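Alginate lyase, family PL7 (PDB 4BE3) acts as an exolytic alginate lyase of family PL7, probably breaking the glycosidic links of alginate by beta-elimination. Local coordinates at residues I8-W14 with E302-G306; K81-K87 with E186-N192; G95-V99 with S268-N272; V158-D162 with E175-I181; N262-G266 with W275-V281. All blocks are in the same frame, centred on the assembly; numbering follows the deposited sequence.

Contact 1 of 5, residues I8-W14 with E302-G306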
# COMPACT_ATOMS: atom_id res chain seq x y z
N ILE A 8 -4.39 17.87 -10.37
CA ILE A 8 -3.85 16.68 -9.76
C ILE A 8 -5.02 15.70 -9.54
O ILE A 8 -5.73 15.73 -8.52
CB ILE A 8 -3.19 17.01 -8.39
CG1 ILE A 8 -2.04 18.03 -8.60
CG2 ILE A 8 -2.63 15.71 -7.69
CD1 ILE A 8 -1.46 18.40 -7.22
N PRO A 9 -5.11 14.75 -10.38
CA PRO A 9 -6.26 13.86 -10.35
C PRO A 9 -6.28 12.97 -9.15
O PRO A 9 -7.34 12.42 -8.83
CB PRO A 9 -6.06 13.01 -11.58
CG PRO A 9 -5.05 13.64 -12.43
CD PRO A 9 -4.35 14.73 -11.65
N GLN A 10 -5.11 12.73 -8.51
CA GLN A 10 -5.13 11.98 -7.30
C GLN A 10 -5.18 12.87 -6.10
O GLN A 10 -4.76 12.44 -5.00
CB GLN A 10 -3.76 11.20 -7.24
CG GLN A 10 -3.78 10.12 -8.36
CD GLN A 10 -2.36 9.52 -8.41
OE1 GLN A 10 -1.38 10.26 -8.27
NE2 GLN A 10 -2.26 8.28 -8.64
N MET A 11 -5.81 14.03 -6.19
CA MET A 11 -5.80 14.93 -5.06
C MET A 11 -6.46 14.31 -3.86
O MET A 11 -6.04 14.59 -2.68
CB MET A 11 -6.31 16.29 -5.48
CG MET A 11 -6.28 17.21 -4.37
SD MET A 11 -4.94 18.35 -4.68
CE MET A 11 -3.57 17.56 -4.28
N ASP A 12 -7.40 13.34 -4.09
CA ASP A 12 -8.08 12.79 -2.92
C ASP A 12 -7.21 11.77 -2.21
O ASP A 12 -7.58 11.27 -1.22
CB ASP A 12 -9.41 12.08 -3.34
CG ASP A 12 -9.18 10.89 -4.27
OD1 ASP A 12 -8.12 10.52 -4.79
OD2 ASP A 12 -10.16 10.25 -4.55
N GLU A 13 -6.01 11.49 -2.69
CA GLU A 13 -5.04 10.59 -2.02
C GLU A 13 -4.07 11.34 -1.06
O GLU A 13 -3.28 10.70 -0.38
CB GLU A 13 -4.18 9.91 -3.15
CG GLU A 13 -5.11 8.93 -3.87
CD GLU A 13 -4.34 8.11 -4.90
OE1 GLU A 13 -3.08 7.72 -4.71
OE2 GLU A 13 -4.92 7.82 -6.00
N TRP A 14 -4.25 12.64 -1.01
CA TRP A 14 -3.42 13.51 -0.14
C TRP A 14 -4.18 14.28 0.90
O TRP A 14 -5.34 14.70 0.58
CB TRP A 14 -2.74 14.56 -0.99
CG TRP A 14 -1.83 14.00 -2.09
CD1 TRP A 14 -2.13 13.91 -3.44
CD2 TRP A 14 -0.39 13.67 -1.97
NE1 TRP A 14 -1.03 13.50 -4.15
CE2 TRP A 14 0.06 13.31 -3.28
CE3 TRP A 14 0.51 13.61 -0.88
CZ2 TRP A 14 1.44 13.00 -3.58
CZ3 TRP A 14 1.86 13.23 -1.16
CH2 TRP A 14 2.30 12.92 -2.49
N GLU A 302 3.09 18.58 -12.07
CA GLU A 302 2.67 17.16 -12.09
C GLU A 302 3.06 16.61 -10.73
O GLU A 302 4.16 16.99 -10.15
CB GLU A 302 3.44 16.43 -13.15
CG GLU A 302 3.39 14.91 -12.75
CD GLU A 302 3.65 13.86 -13.87
OE1 GLU A 302 4.50 14.11 -14.72
OE2 GLU A 302 3.02 12.73 -13.86
N ALA A 303 2.17 15.80 -10.10
CA ALA A 303 2.48 15.10 -8.81
C ALA A 303 1.67 13.80 -8.97
O ALA A 303 0.40 13.84 -8.94
CB ALA A 303 1.98 15.91 -7.65
N THR A 304 2.33 12.67 -9.12
CA THR A 304 1.64 11.38 -9.33
C THR A 304 2.14 10.38 -8.35
O THR A 304 3.37 10.16 -8.33
CB THR A 304 1.98 10.91 -10.78
OG1 THR A 304 1.45 11.98 -11.59
CG2 THR A 304 1.22 9.61 -11.21
N LEU A 305 1.22 9.62 -7.74
CA LEU A 305 1.57 8.47 -6.90
C LEU A 305 1.36 7.21 -7.67
O LEU A 305 0.35 7.12 -8.41
CB LEU A 305 0.68 8.48 -5.64
CG LEU A 305 0.88 9.74 -4.78
CD1 LEU A 305 -0.25 9.96 -3.79
CD2 LEU A 305 2.24 9.42 -3.92
N GLY A 306 2.21 6.22 -7.51
CA GLY A 306 1.92 4.85 -8.13
C GLY A 306 2.70 3.79 -7.35
O GLY A 306 3.19 4.02 -6.22
O HOH W 1 -0.63 12.56 -6.66
O HOH W 2 -2.34 12.86 -9.76
O HOH W 3 -1.97 5.83 -6.18
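Ile8 and Gln10 pass Ala303 and Thr304 too far off for main-chain pairing, with Ile8 CA 6.6 Å from Ala303 CA, as a type I turn from Ile8 to Met11 leads into a short 3-10 segment. The partner, strand 302-306, belongs to the seven-stranded sheet of a two-sheet jelly roll; strand 80-90 bonds to one edge of it, and here the N-terminal loop serves the other. Gln10 does this with its side-chain amide, whose donor and acceptor match a peptide edge. Its CG stands beside the backbone N (chi1 -68°) and the chain beyond is extended, which carries the amide across to Leu305. OE1 takes the Leu305 N-H on a lone pair at 2.7 Å, almost straight at 173°, while Gln10 NE2 donates to Leu305 O at 2.9 Å. Beside this pair of bonds the contact turns apolar: Leu305 CD1 presses on the indole of Trp14, 3.4 Å from CE2, and Ile8 CD1 meets Ala303 CB at 4.3 Å. Two waters bridge the loop and the strand, both donating to Gln10 OE1 and to Ala303 O. One of them lies in the Trp14 ring plane and accepts from Trp14 NE1 at 2.7 Å.

Contact 2 of 5, residues K81-K87 with E186-N192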
# COMPACT_ATOMS: atom_id res chain seq x y z
N LYS A 81 5.79 4.80 -5.43
CA LYS A 81 6.52 5.71 -6.39
C LYS A 81 5.86 7.01 -6.39
O LYS A 81 4.59 7.16 -6.43
CB LYS A 81 6.45 5.07 -7.79
CG LYS A 81 7.24 5.90 -8.81
CD LYS A 81 7.02 5.39 -10.26
CE LYS A 81 7.61 4.00 -10.40
NZ LYS A 81 7.39 3.52 -11.82
N LEU A 82 6.69 8.10 -6.37
CA LEU A 82 6.18 9.41 -6.45
C LEU A 82 6.91 10.10 -7.63
O LEU A 82 8.15 10.03 -7.70
CB LEU A 82 6.51 10.21 -5.16
CG LEU A 82 6.24 11.70 -5.24
CD1 LEU A 82 4.67 12.00 -5.36
CD2 LEU A 82 6.72 12.31 -3.86
N ASN A 83 6.18 10.71 -8.56
CA ASN A 83 6.77 11.51 -9.62
C ASN A 83 6.33 12.93 -9.51
O ASN A 83 5.11 13.21 -9.39
CB ASN A 83 6.21 10.99 -11.01
CG ASN A 83 6.96 9.75 -11.49
OD1 ASN A 83 8.05 9.88 -12.10
ND2 ASN A 83 6.58 8.64 -11.07
N ALA A 84 7.28 13.90 -9.60
CA ALA A 84 6.91 15.24 -9.59
C ALA A 84 7.65 16.07 -10.65
O ALA A 84 8.75 15.77 -11.00
CB ALA A 84 7.22 15.88 -8.22
N THR A 85 7.01 17.09 -11.19
CA THR A 85 7.72 18.07 -12.05
C THR A 85 7.39 19.39 -11.47
O THR A 85 6.19 19.73 -11.24
CB THR A 85 7.20 17.98 -13.51
OG1 THR A 85 7.60 16.67 -14.02
CG2 THR A 85 7.85 19.01 -14.33
N LEU A 86 8.39 20.25 -11.30
CA LEU A 86 8.14 21.46 -10.46
C LEU A 86 9.17 22.55 -10.80
O LEU A 86 10.09 22.26 -11.56
CB LEU A 86 8.33 21.09 -8.94
CG LEU A 86 9.80 20.62 -8.59
CD1 LEU A 86 10.07 21.08 -7.15
CD2 LEU A 86 9.89 19.09 -8.62
N LYS A 87 9.00 23.77 -10.28
CA LYS A 87 10.08 24.77 -10.31
C LYS A 87 9.97 25.47 -9.02
O LYS A 87 8.85 25.70 -8.50
CB LYS A 87 10.01 25.65 -11.54
CG LYS A 87 8.65 26.35 -11.72
CD LYS A 87 8.59 26.93 -13.13
CE LYS A 87 7.31 27.81 -13.20
NZ LYS A 87 7.36 28.34 -14.60
N GLU A 186 12.35 24.47 -14.56
CA GLU A 186 11.69 23.20 -14.33
C GLU A 186 12.64 22.07 -14.06
O GLU A 186 13.62 21.91 -14.78
CB GLU A 186 10.86 22.84 -15.60
CG GLU A 186 9.72 23.78 -15.72
CD GLU A 186 8.60 23.38 -16.72
OE1 GLU A 186 8.29 22.21 -16.89
OE2 GLU A 186 8.00 24.30 -17.28
N PHE A 187 12.32 21.19 -13.07
CA PHE A 187 13.03 19.90 -13.00
C PHE A 187 12.03 18.85 -12.47
O PHE A 187 10.93 19.23 -12.00
CB PHE A 187 14.30 19.99 -12.07
CG PHE A 187 14.02 20.39 -10.64
CD1 PHE A 187 13.87 21.74 -10.34
CD2 PHE A 187 13.90 19.40 -9.65
CE1 PHE A 187 13.67 22.15 -8.99
CE2 PHE A 187 13.71 19.79 -8.28
CZ PHE A 187 13.62 21.16 -7.96
N SER A 188 12.41 17.59 -12.65
CA SER A 188 11.56 16.46 -12.23
C SER A 188 12.34 15.60 -11.25
O SER A 188 13.54 15.46 -11.40
CB SER A 188 11.28 15.63 -13.52
OG SER A 188 10.45 16.53 -14.33
N TYR A 189 11.63 14.88 -10.35
CA TYR A 189 12.21 13.85 -9.58
C TYR A 189 11.23 12.66 -9.62
O TYR A 189 9.98 12.82 -9.85
CB TYR A 189 12.53 14.30 -8.13
CG TYR A 189 11.38 14.70 -7.31
CD1 TYR A 189 10.54 13.66 -6.72
CD2 TYR A 189 11.22 16.00 -6.89
CE1 TYR A 189 9.46 13.99 -5.83
CE2 TYR A 189 10.12 16.38 -5.99
CZ TYR A 189 9.26 15.33 -5.50
OH TYR A 189 8.28 15.75 -4.60
N GLU A 190 11.81 11.52 -9.42
CA GLU A 190 11.02 10.32 -9.12
C GLU A 190 11.63 9.61 -7.98
O GLU A 190 12.88 9.37 -7.98
CB GLU A 190 11.09 9.39 -10.38
CG GLU A 190 10.29 8.05 -10.16
CD GLU A 190 10.36 7.17 -11.40
OE1 GLU A 190 9.69 7.42 -12.39
OE2 GLU A 190 11.26 6.27 -11.44
N ILE A 191 10.80 9.24 -6.99
CA ILE A 191 11.28 8.42 -5.90
C ILE A 191 10.50 7.05 -6.11
O ILE A 191 9.29 7.05 -5.94
CB ILE A 191 10.85 8.93 -4.57
CG1 ILE A 191 11.39 10.43 -4.43
CG2 ILE A 191 11.39 7.97 -3.38
CD1 ILE A 191 10.80 11.11 -3.15
N ASN A 192 11.26 6.03 -6.49
CA ASN A 192 10.64 4.68 -6.78
C ASN A 192 11.14 3.68 -5.79
O ASN A 192 12.34 3.25 -5.83
CB ASN A 192 11.08 4.36 -8.23
CG ASN A 192 10.67 2.92 -8.60
OD1 ASN A 192 9.71 2.42 -7.99
ND2 ASN A 192 11.41 2.24 -9.48
O HOH W 4 8.49 5.38 -13.46
O HOH W 5 8.30 26.95 -16.76
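Ala84 and Tyr189 mark the tight side of this strand pair: the methyl of Ala84 sits over a face of the Tyr189 ring, CB 3.7 Å from its centroid, a CH-pi contact, the small alanine letting the ring come close. Leu82 CD2 meets the same ring at its edge, in plane, 3.8 Å from Tyr189 CE1. Next along, Leu86 lays CG over a face of Phe187. In Phe187 and Tyr189 alike CG stands between the backbone N and the carbonyl carbon (chi1 59° and 62°), which tips both rings across toward the partner strand. The backbones are antiparallel, 178° apart, in the seven-stranded sheet of the jelly roll, and Leu82-Ile191, Ala84-Tyr189 and Leu86-Phe187 are the hydrogen-bonded pairs of these strands. Their side chains fill the space between the two sheets, where Tyr189 OH bonds to Val107 O of the facing sheet. The other face, with Lys81, Thr85, Ser188 and Glu190, is looser and wetter. Thr85 OG1 and Ser188 OG share a hydrogen bond of 2.9 Å. Lys81 NZ, also bonded to Ser309, stays 4.6 Å from Glu190 OE1, and a water joins them, accepting from Lys81 NZ at 2.7 Å and donating to Glu190 OE1.

Contact 3 of 5, residues G95-V99 with S268-N272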
# COMPACT_ATOMS: atom_id res chain seq x y z
N GLY A 95 18.97 34.56 6.38
CA GLY A 95 19.30 33.27 7.10
C GLY A 95 20.84 33.45 7.27
O GLY A 95 21.48 34.35 6.65
N ASP A 96 21.41 32.59 8.10
CA ASP A 96 22.81 32.63 8.44
C ASP A 96 23.50 31.64 7.47
O ASP A 96 23.19 30.46 7.44
CB ASP A 96 22.90 32.20 9.89
CG ASP A 96 24.32 32.20 10.37
OD1 ASP A 96 25.24 31.84 9.61
OD2 ASP A 96 24.53 32.58 11.53
N ALA A 97 24.41 32.14 6.64
CA ALA A 97 25.05 31.20 5.62
C ALA A 97 25.93 30.16 6.22
O ALA A 97 26.28 29.21 5.50
CB ALA A 97 25.94 32.10 4.66
N ARG A 98 26.25 30.22 7.51
CA ARG A 98 27.06 29.15 8.10
C ARG A 98 26.15 27.91 8.40
O ARG A 98 26.74 26.85 8.68
CB ARG A 98 27.54 29.61 9.54
CG ARG A 98 28.59 30.74 9.31
CD ARG A 98 28.93 31.24 10.79
NE ARG A 98 27.71 31.76 11.44
CZ ARG A 98 27.48 31.78 12.78
NH1 ARG A 98 28.38 31.33 13.67
NH2 ARG A 98 26.29 32.14 13.31
N VAL A 99 24.86 28.11 8.33
CA VAL A 99 23.89 26.98 8.76
C VAL A 99 23.52 26.29 7.46
O VAL A 99 22.92 26.90 6.60
CB VAL A 99 22.68 27.66 9.46
CG1 VAL A 99 21.72 26.52 9.85
CG2 VAL A 99 23.18 28.40 10.75
N SER A 268 17.66 30.46 16.62
CA SER A 268 19.03 30.94 16.80
C SER A 268 20.04 29.90 16.35
O SER A 268 20.01 28.74 16.81
CB SER A 268 19.29 31.24 18.28
OG SER A 268 18.44 32.28 18.72
N PRO A 269 20.97 30.29 15.45
CA PRO A 269 22.01 29.31 14.99
C PRO A 269 22.79 28.73 16.12
O PRO A 269 23.12 27.59 16.05
CB PRO A 269 22.90 30.14 14.08
CG PRO A 269 21.88 31.09 13.37
CD PRO A 269 21.04 31.55 14.62
N GLU A 270 23.00 29.51 17.20
CA GLU A 270 23.75 28.98 18.35
C GLU A 270 23.07 27.75 18.92
O GLU A 270 23.70 26.87 19.47
CB GLU A 270 23.95 30.13 19.44
CG GLU A 270 24.76 31.32 18.92
CD GLU A 270 24.06 32.11 17.75
OE1 GLU A 270 22.79 32.21 17.82
OE2 GLU A 270 24.74 32.55 16.71
N ASP A 271 21.78 27.65 18.81
CA ASP A 271 21.12 26.46 19.33
C ASP A 271 21.25 25.20 18.46
O ASP A 271 21.18 24.10 18.97
CB ASP A 271 19.64 26.74 19.61
CG ASP A 271 19.50 27.82 20.80
OD1 ASP A 271 20.52 28.14 21.51
OD2 ASP A 271 18.39 28.35 20.98
N ASN A 272 21.41 25.35 17.15
CA ASN A 272 21.64 24.16 16.32
C ASN A 272 22.25 24.72 15.00
O ASN A 272 21.53 25.24 14.15
CB ASN A 272 20.32 23.53 15.96
CG ASN A 272 20.52 22.24 15.22
OD1 ASN A 272 21.30 22.14 14.26
ND2 ASN A 272 19.74 21.23 15.61
O HOH W 6 27.31 30.88 16.42
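Asp96 lays CB, CG and OD2 along Pro269, beginning at CB, which lies 3.8 Å from Pro269 CG. CG swings anti to the backbone N (chi1 180°), so the two carboxylate oxygens do different work. OD1 faces back into its own loop and accepts from Arg98 N at 2.8 Å, an Asx turn set within the type I turn from Asp96 to Val99; it also takes Arg98 NE at 3.1 Å, on its syn lone pair. OD2 touches Pro269 CG at 3.6 Å and forms a salt bridge with Arg98 NH2, modelled at a doubtful 2.5 Å, so that the guanidinium grips side-on, one nitrogen to each oxygen. Aspartate suits the place because its short chain reaches both its own turn and the arginine two residues on. Val99 CG2 packs on the compact proline ring, 3.8 Å from Pro269 CB. With an alanine in place of Asp96, the Arg98 guanidinium would probably lose its carboxylate and be free to turn, and Arg98 N would lose its acceptor. Glu270 OE2 lies in the guanidinium plane, a long salt bridge of 3.8 Å from Arg98 NH2, with a water between Arg98 NH1 and that oxygen. The strong charge pairing is internal to residues 95-99, whereas this loop before strand 104-112 meets the loop after strand 260-262 of the jelly roll through light packing and a loose, hydrated ionic link.

Contact 4 of 5, residues V158-D162 with E175-I181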
# COMPACT_ATOMS: atom_id res chain seq x y z
N VAL A 158 22.67 16.52 -6.26
CA VAL A 158 22.16 16.13 -7.58
C VAL A 158 22.76 17.08 -8.63
O VAL A 158 23.59 16.63 -9.53
CB VAL A 158 20.56 16.24 -7.63
CG1 VAL A 158 20.11 15.81 -9.03
CG2 VAL A 158 20.10 15.24 -6.54
N TRP A 159 22.38 18.35 -8.60
CA TRP A 159 23.00 19.41 -9.51
C TRP A 159 23.45 20.46 -8.52
O TRP A 159 22.68 20.94 -7.66
CB TRP A 159 21.94 20.06 -10.36
CG TRP A 159 21.34 18.99 -11.29
CD1 TRP A 159 21.97 18.27 -12.30
CD2 TRP A 159 19.96 18.64 -11.33
NE1 TRP A 159 21.03 17.43 -12.96
CE2 TRP A 159 19.79 17.65 -12.41
CE3 TRP A 159 18.84 19.06 -10.55
CZ2 TRP A 159 18.57 17.04 -12.67
CZ3 TRP A 159 17.56 18.45 -10.86
CH2 TRP A 159 17.44 17.45 -11.91
N GLY A 160 24.77 20.77 -8.52
CA GLY A 160 25.18 21.82 -7.60
C GLY A 160 25.84 21.22 -6.37
O GLY A 160 26.47 20.13 -6.45
N TYR A 161 25.58 21.85 -5.25
CA TYR A 161 26.22 21.44 -4.02
C TYR A 161 25.30 20.51 -3.18
O TYR A 161 24.09 20.40 -3.45
CB TYR A 161 26.36 22.64 -3.11
CG TYR A 161 27.31 23.71 -3.74
CD1 TYR A 161 28.48 23.31 -4.41
CD2 TYR A 161 26.95 25.04 -3.63
CE1 TYR A 161 29.36 24.32 -5.01
CE2 TYR A 161 27.85 26.04 -4.14
CZ TYR A 161 29.03 25.60 -4.77
OH TYR A 161 29.92 26.58 -5.31
N ASP A 162 25.86 19.82 -2.24
CA ASP A 162 24.99 19.16 -1.21
C ASP A 162 24.83 20.14 0.02
O ASP A 162 25.30 21.29 -0.05
CB ASP A 162 25.53 17.77 -0.78
CG ASP A 162 26.87 17.86 -0.13
OD1 ASP A 162 27.14 18.75 0.73
OD2 ASP A 162 27.69 17.00 -0.50
N GLU A 175 30.67 30.46 -3.87
CA GLU A 175 30.27 30.95 -5.20
C GLU A 175 29.07 30.08 -5.73
O GLU A 175 28.79 28.98 -5.22
CB GLU A 175 31.38 30.86 -6.17
CG GLU A 175 31.66 29.48 -6.53
CD GLU A 175 32.86 29.38 -7.54
OE1 GLU A 175 33.73 30.28 -7.59
OE2 GLU A 175 32.96 28.37 -8.28
N GLU A 176 28.36 30.61 -6.65
CA GLU A 176 27.15 29.86 -7.14
C GLU A 176 27.62 28.61 -7.84
O GLU A 176 28.71 28.60 -8.50
CB GLU A 176 26.17 30.72 -7.97
CG GLU A 176 26.63 30.78 -9.34
CD GLU A 176 25.71 31.54 -10.26
OE1 GLU A 176 24.61 31.85 -9.93
OE2 GLU A 176 26.15 31.81 -11.40
N PRO A 177 26.82 27.52 -7.74
CA PRO A 177 27.23 26.30 -8.38
C PRO A 177 27.07 26.48 -9.88
O PRO A 177 25.94 26.77 -10.36
CB PRO A 177 26.21 25.28 -7.82
CG PRO A 177 24.98 26.05 -7.41
CD PRO A 177 25.64 27.34 -6.84
N GLU A 178 28.09 26.17 -10.62
CA GLU A 178 28.02 26.31 -12.09
C GLU A 178 27.05 25.34 -12.73
O GLU A 178 26.34 25.71 -13.68
CB GLU A 178 29.44 26.09 -12.69
CG GLU A 178 29.45 25.56 -14.13
CD GLU A 178 29.01 26.61 -15.15
OE1 GLU A 178 29.32 27.79 -14.92
OE2 GLU A 178 28.37 26.23 -16.17
N ASP A 179 26.90 24.17 -12.13
CA ASP A 179 25.98 23.23 -12.75
C ASP A 179 24.56 23.31 -12.06
O ASP A 179 23.78 22.39 -12.20
CB ASP A 179 26.52 21.80 -12.61
CG ASP A 179 26.75 21.40 -11.15
OD1 ASP A 179 27.12 22.31 -10.30
OD2 ASP A 179 26.50 20.17 -10.77
N GLY A 180 24.23 24.38 -11.36
CA GLY A 180 22.90 24.36 -10.63
C GLY A 180 21.66 24.74 -11.43
O GLY A 180 21.66 24.87 -12.67
N ILE A 181 20.60 24.99 -10.66
CA ILE A 181 19.21 25.11 -11.21
C ILE A 181 18.73 26.46 -10.74
O ILE A 181 18.78 26.74 -9.56
CB ILE A 181 18.31 23.95 -10.65
CG1 ILE A 181 18.91 22.57 -11.04
CG2 ILE A 181 16.85 24.23 -11.16
CD1 ILE A 181 19.01 22.26 -12.56
O HOH W 7 27.64 18.88 -8.55
O HOH W 8 31.13 26.26 -7.54
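Tyr161 OH is held from two directions: it donates to Glu175 O at 2.7 Å and accepts from a water at 2.6 Å that also donates to Glu175 OE2. Glu175 O lies at the ring edge, in the ring plane, although the hydroxyl approaches from above the carbonyl plane, 44° out of it. Over the centre of one ring face sits Pro177, its CB 4.1 Å from the Tyr161 centroid, a CH-pi contact that suits the compact proline ring. A phenylalanine in place of Tyr161 could keep that stack but would probably leave Glu175 O without its donor and the water without its acceptor. Pro177 also opens a type I turn that closes at Gly180, and inside it Asp179 turns its carboxylate toward the other segment, CG lying between the backbone N and the carbonyl carbon (chi1 57°). Asp179 OD2 receives Gly160 N at 2.9 Å, from above the carboxylate plane, and a water joins the same oxygen to Gly160 O. Glycine suits position 160 because a CB would crowd Pro177 CB and jam against the preceding carbonyl. Trp159 is sandwiched between Val158 CG1 on one face and Ile181 CD1 on the other, with Ile181 CG1 3.5 Å from Trp159 CE3. The two segments are the ends of the loop linking strands 153-157 and 181-182, both partners of strand 133-141; at its start Val158 and Trp159 form a classic beta bulge opposite Val136, and both rest on Ile210 of strand 210-215.

Contact 5 of 5, residues N262-G266 with W275-V281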
# COMPACT_ATOMS: atom_id res chain seq x y z
N ASN A 262 9.51 24.46 4.31
CA ASN A 262 10.56 25.56 4.37
C ASN A 262 11.60 25.16 5.35
O ASN A 262 11.25 24.92 6.47
CB ASN A 262 9.88 26.80 4.83
CG ASN A 262 10.74 28.06 4.52
OD1 ASN A 262 11.92 27.90 4.16
ND2 ASN A 262 10.15 29.22 4.62
N GLN A 263 12.91 25.11 4.97
CA GLN A 263 13.84 24.76 6.03
C GLN A 263 14.52 26.04 6.55
O GLN A 263 15.38 25.93 7.41
CB GLN A 263 15.01 24.00 5.40
CG GLN A 263 14.47 22.77 4.62
CD GLN A 263 13.84 21.76 5.57
OE1 GLN A 263 12.54 21.56 5.54
NE2 GLN A 263 14.60 21.10 6.36
N THR A 264 14.04 27.20 6.13
CA THR A 264 14.63 28.40 6.79
C THR A 264 13.63 28.91 7.87
O THR A 264 12.47 29.19 7.61
CB THR A 264 14.77 29.54 5.71
OG1 THR A 264 15.65 29.11 4.68
CG2 THR A 264 15.53 30.77 6.40
N ASN A 265 14.09 28.89 9.09
CA ASN A 265 13.30 29.35 10.26
C ASN A 265 13.99 30.51 10.92
O ASN A 265 15.05 31.00 10.47
CB ASN A 265 13.16 28.18 11.23
CG ASN A 265 14.51 27.58 11.56
OD1 ASN A 265 15.31 28.27 12.20
ND2 ASN A 265 14.77 26.28 11.14
N GLY A 266 13.41 30.95 12.05
CA GLY A 266 14.03 32.08 12.75
C GLY A 266 14.69 31.65 14.03
O GLY A 266 15.08 32.54 14.83
N TRP A 275 20.61 23.26 11.54
CA TRP A 275 19.17 23.44 11.15
C TRP A 275 18.52 24.73 11.65
O TRP A 275 17.42 24.99 11.19
CB TRP A 275 18.33 22.26 11.80
CG TRP A 275 18.77 20.94 11.27
CD1 TRP A 275 19.60 19.99 11.86
CD2 TRP A 275 18.38 20.34 9.96
NE1 TRP A 275 19.73 18.88 11.03
CE2 TRP A 275 19.06 19.07 9.88
CE3 TRP A 275 17.61 20.80 8.88
CZ2 TRP A 275 18.91 18.23 8.74
CZ3 TRP A 275 17.43 19.94 7.75
CH2 TRP A 275 18.05 18.69 7.68
N SER A 276 19.12 25.48 12.61
CA SER A 276 18.47 26.73 13.10
C SER A 276 19.12 27.88 12.35
O SER A 276 20.27 28.15 12.55
CB SER A 276 18.67 26.90 14.66
OG SER A 276 17.92 25.75 15.20
N THR A 277 18.34 28.49 11.44
CA THR A 277 18.94 29.32 10.42
C THR A 277 18.94 30.84 10.72
O THR A 277 19.55 31.59 9.98
CB THR A 277 18.18 29.11 9.12
OG1 THR A 277 16.75 29.21 9.36
CG2 THR A 277 18.37 27.64 8.67
N GLY A 278 18.23 31.26 11.76
CA GLY A 278 18.36 32.68 12.21
C GLY A 278 17.94 33.67 11.12
O GLY A 278 18.53 34.72 11.02
N ALA A 279 16.91 33.36 10.34
CA ALA A 279 16.46 34.24 9.28
C ALA A 279 15.51 35.30 9.86
O ALA A 279 15.09 35.21 11.05
CB ALA A 279 15.62 33.40 8.31
N ASP A 280 15.18 36.27 9.02
CA ASP A 280 14.26 37.32 9.44
C ASP A 280 12.84 36.74 9.38
O ASP A 280 12.48 36.22 8.30
CB ASP A 280 14.34 38.46 8.38
CG ASP A 280 15.67 39.24 8.50
OD1 ASP A 280 16.35 39.18 9.57
OD2 ASP A 280 16.04 39.77 7.47
N VAL A 281 12.08 36.78 10.51
CA VAL A 281 10.73 36.12 10.50
C VAL A 281 9.68 37.14 10.96
O VAL A 281 8.55 36.75 11.11
CB VAL A 281 10.65 34.84 11.42
CG1 VAL A 281 11.62 33.80 10.83
CG2 VAL A 281 11.04 35.20 12.91
O HOH W 9 15.90 23.87 9.22
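Asn265 points its amide between Trp275 and Thr277, crossing the Thr277 side chain obliquely, and so ties together two parts of the long loop that follows strand 260-262 of the jelly roll. CG lies between the backbone N and the carbonyl carbon (chi1 52°), a placing that swings the amide to the facing backbone. There it works as a two-ended clamp: ND2 donates to Trp275 O at 2.9 Å, in plane for both groups, while OD1 takes Thr277 N at 3.1 Å from above its carbonyl plane. An asparagine fits because its two ends are unlike, and each has a second partner, Asn63 OD1 for ND2 and Lys267 N for OD1. Thr277 answers with its hydroxyl, OG1 accepting from Asn265 N at 2.7 Å, and Ala279 N donates to Asn265 O at 3.0 Å. Thr264 stands at about a right angle to Thr277, and Thr264 CG2 lies 3.3 Å from Ala279 CB, tighter than usual van der Waals contact, so alanine's small methyl suits the place. Gln263 and Trp275 lie side by side, pointing the same way, with amide and indole planes 85° apart. At the other end Val281 CG1 comes within 3.5 Å of Gly266 CA, where a CB would clash. A water beside the clamp bridges the segments, donating to Gln263 O at 2.8 Å and to Trp275 O at 2.7 Å.

In the fold
Contacts 2 to 5 all lie within the chain loop that contact 1 closes, so the N-terminal region and strand 295-306 bracket the fold. Contacts 1 and 2, with centres about 12 Å apart, share the seven-stranded sheet, where strands 295-306 and 80-90 are neighbours and bond directly. Contact 4 lies inside the loop closed by contact 2, and the two touch, Phe187 packing on Trp159 and Ile181. Contacts 3 and 5 interleave along the chain and touch, their centres about 8 Å apart, among loops on the far side of the chain's centre from contacts 1 and 2. The five thus sample a sheet of the jelly roll and the loops joined to it.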